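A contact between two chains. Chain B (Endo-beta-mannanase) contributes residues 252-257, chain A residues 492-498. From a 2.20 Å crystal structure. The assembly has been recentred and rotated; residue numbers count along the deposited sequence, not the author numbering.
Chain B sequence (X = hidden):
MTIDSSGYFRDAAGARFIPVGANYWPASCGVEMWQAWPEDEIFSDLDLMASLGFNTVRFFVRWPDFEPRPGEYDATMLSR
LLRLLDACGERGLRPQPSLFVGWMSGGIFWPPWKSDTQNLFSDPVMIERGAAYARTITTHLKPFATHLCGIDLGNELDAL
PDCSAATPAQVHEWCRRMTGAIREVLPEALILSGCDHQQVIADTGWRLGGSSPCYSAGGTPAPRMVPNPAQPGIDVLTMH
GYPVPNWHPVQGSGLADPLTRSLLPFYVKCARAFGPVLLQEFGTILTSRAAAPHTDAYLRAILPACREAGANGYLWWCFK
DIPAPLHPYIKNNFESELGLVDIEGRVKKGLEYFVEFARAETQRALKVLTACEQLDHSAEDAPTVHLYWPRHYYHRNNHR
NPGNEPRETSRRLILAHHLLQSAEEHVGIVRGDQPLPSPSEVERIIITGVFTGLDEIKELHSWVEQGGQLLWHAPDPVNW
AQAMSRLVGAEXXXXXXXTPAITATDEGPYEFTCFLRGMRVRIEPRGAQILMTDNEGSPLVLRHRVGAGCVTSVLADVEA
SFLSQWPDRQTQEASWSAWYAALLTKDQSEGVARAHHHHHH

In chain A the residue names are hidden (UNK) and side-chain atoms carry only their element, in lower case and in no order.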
# COMPACT_ATOMS: atom_id res chain seq x y z
N GLY B 252 -17.02 1.83 -16.21
CA GLY B 252 -17.85 1.94 -17.39
C GLY B 252 -17.25 2.89 -18.42
O GLY B 252 -16.18 3.45 -18.22
N SER B 253 -17.99 3.07 -19.52
CA SER B 253 -17.54 3.85 -20.67
C SER B 253 -18.31 5.14 -20.89
O SER B 253 -18.10 5.79 -21.92
CB SER B 253 -17.62 3.02 -21.96
OG SER B 253 -16.86 1.84 -21.86
N GLY B 254 -19.24 5.52 -20.00
CA GLY B 254 -19.87 6.82 -20.13
C GLY B 254 -21.37 6.92 -20.34
O GLY B 254 -22.10 5.96 -20.08
N LEU B 255 -21.84 8.08 -20.81
CA LEU B 255 -23.28 8.35 -20.88
C LEU B 255 -24.02 7.28 -21.65
O LEU B 255 -25.18 6.96 -21.34
CB LEU B 255 -23.55 9.71 -21.55
CG LEU B 255 -22.94 10.90 -20.80
CD1 LEU B 255 -22.94 12.15 -21.68
CD2 LEU B 255 -23.73 11.15 -19.52
N ALA B 256 -23.36 6.68 -22.64
CA ALA B 256 -24.03 5.73 -23.51
C ALA B 256 -23.89 4.29 -23.05
O ALA B 256 -24.57 3.41 -23.58
CB ALA B 256 -23.49 5.89 -24.94
N ASP B 257 -23.04 4.02 -22.05
CA ASP B 257 -22.75 2.65 -21.66
C ASP B 257 -23.87 2.10 -20.76
O ASP B 257 -24.12 2.67 -19.69
CB ASP B 257 -21.41 2.62 -20.95
CG ASP B 257 -20.92 1.22 -20.65
OD1 ASP B 257 -21.60 0.24 -21.03
OD2 ASP B 257 -19.83 1.11 -20.01
N UNK A 492 -15.94 18.03 -24.95
CA UNK A 492 -16.16 16.63 -24.63
C UNK A 492 -17.62 16.29 -24.92
O UNK A 492 -18.53 16.87 -24.31
c UNK A 492 -16.09 14.85 -22.88
c UNK A 492 -15.82 16.31 -23.17
c UNK A 492 -13.99 16.38 -21.35
c UNK A 492 -14.35 16.62 -22.85
N UNK A 493 -17.83 15.36 -25.85
CA UNK A 493 -19.19 14.90 -26.13
C UNK A 493 -19.61 13.77 -25.20
O UNK A 493 -20.76 13.72 -24.77
c UNK A 493 -19.31 14.44 -27.58
N UNK A 494 -18.68 12.88 -24.87
CA UNK A 494 -18.94 11.77 -23.97
C UNK A 494 -17.61 11.16 -23.58
O UNK A 494 -16.59 11.40 -24.23
o UNK A 494 -20.90 8.62 -24.05
o UNK A 494 -20.22 9.87 -22.38
c UNK A 494 -20.36 9.66 -23.61
c UNK A 494 -19.85 10.70 -24.61
N UNK A 495 -17.64 10.36 -22.52
CA UNK A 495 -16.55 9.42 -22.30
C UNK A 495 -16.65 8.27 -23.30
O UNK A 495 -17.67 8.06 -23.95
c UNK A 495 -16.74 9.95 -19.84
c UNK A 495 -18.12 11.23 -18.36
o UNK A 495 -17.19 12.92 -16.99
c UNK A 495 -16.60 8.86 -20.88
c UNK A 495 -17.02 11.94 -17.95
c UNK A 495 -15.76 11.69 -18.49
c UNK A 495 -17.98 10.24 -19.29
c UNK A 495 -15.63 10.69 -19.44
N UNK A 496 -15.58 7.48 -23.38
CA UNK A 496 -15.60 6.23 -24.12
C UNK A 496 -14.64 5.27 -23.44
O UNK A 496 -13.87 5.67 -22.56
c UNK A 496 -15.20 6.45 -25.58
c UNK A 496 -12.58 4.84 -28.08
n UNK A 496 -12.85 5.54 -26.99
c UNK A 496 -13.94 7.30 -25.71
n UNK A 496 -12.61 5.42 -29.28
n UNK A 496 -12.26 3.55 -27.97
c UNK A 496 -13.20 6.96 -27.00
N UNK A 497 -14.66 4.01 -23.86
CA UNK A 497 -13.83 3.00 -23.21
C UNK A 497 -12.34 3.31 -23.37
O UNK A 497 -11.89 3.72 -24.45
c UNK A 497 -14.14 1.61 -23.78
N UNK A 498 -11.58 3.07 -22.31
CA UNK A 498 -10.16 3.39 -22.28
C UNK A 498 -9.32 2.30 -22.93
O UNK A 498 -8.29 1.89 -22.39
c UNK A 498 -9.70 3.62 -20.84
O HOH W 1 -20.30 6.00 -23.54

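Position 492 of chain A carries four side-chain carbons, forked at the first, with one arm two carbons long. None reaches residues 252-257 of chain B, so the branching alone makes the identification: Ile492(A), in a strand that begins earlier in the chain. Position 493 has a single side-chain carbon, which is alanine. The side chain of Ala493(A) stays clear of this stretch of chain B, and its contact is through the backbone, where its O lies 4.1 Å from CD1 of Leu255(B).

At position 494 two carbons are followed by two oxygens on the second, a short carboxylate. Its CA-to-CB bond points toward chain B, and the oxygens meet two successive backbone amides, those of Leu255(B) and Ala256(B). Two oxygens on the second carbon, with no nitrogen, and one carbon fewer than glutamate, make it aspartate; the amides facing it fit this. In Asp494(A), OD1 accepts a hydrogen bond from N of Leu255(B) at 2.9 Å, and OD2 a weak one from N of Ala256(B) at 3.4 Å.

Position 495 shows one carbon leading to a six-carbon ring that bears an oxygen, and the CA of Gly254(B) lies at the ring edge, near its plane. The hydroxylated ring defines Tyr495(A), whose CB is 3.9 Å from CA of Gly254(B). Position 496 has three carbons, a nitrogen, and a carbon carrying two more nitrogens: a guanidinium, hence arginine. The CA-to-CB bond of Arg496(A) points away from chain B, and its NE instead donates to the backbone O of position 497, 3.3 Å away; its CA makes a CA-H...O contact with O of Ser253(B) at 3.4 Å.

Position 497 has one side-chain carbon, 3.3 Å from OG of Ser253(B), and is Ala497(A). Position 498 likewise has one carbon, but it makes no contact with residues 252-257 of chain B; it is Ala498(A).

The contact centres on the carboxylate of Asp494(A), which engages the two central residues of the type I turn from Gly254(B) to Asp257(B). The turn's own hydrogen bond runs from N of Asp257(B) to O of Gly254(B) at 2.9 Å, and the amides of Leu255(B) and Ala256(B) are directed to Asp494(A). Gly254(B) lets the chains approach: an ideal CB there would clash with OD1 of Asp494(A) and CB of Tyr495(A), and its backbone angles themselves call for glycine. A water joins the two sides, lying 2.7 Å from OD2 of Asp494(A) and 2.7 Å from O of Ser253(B), and accepting from N of Ala256(B) at 3.3 Å.

Chain A, residues 492-498: IADYRAA
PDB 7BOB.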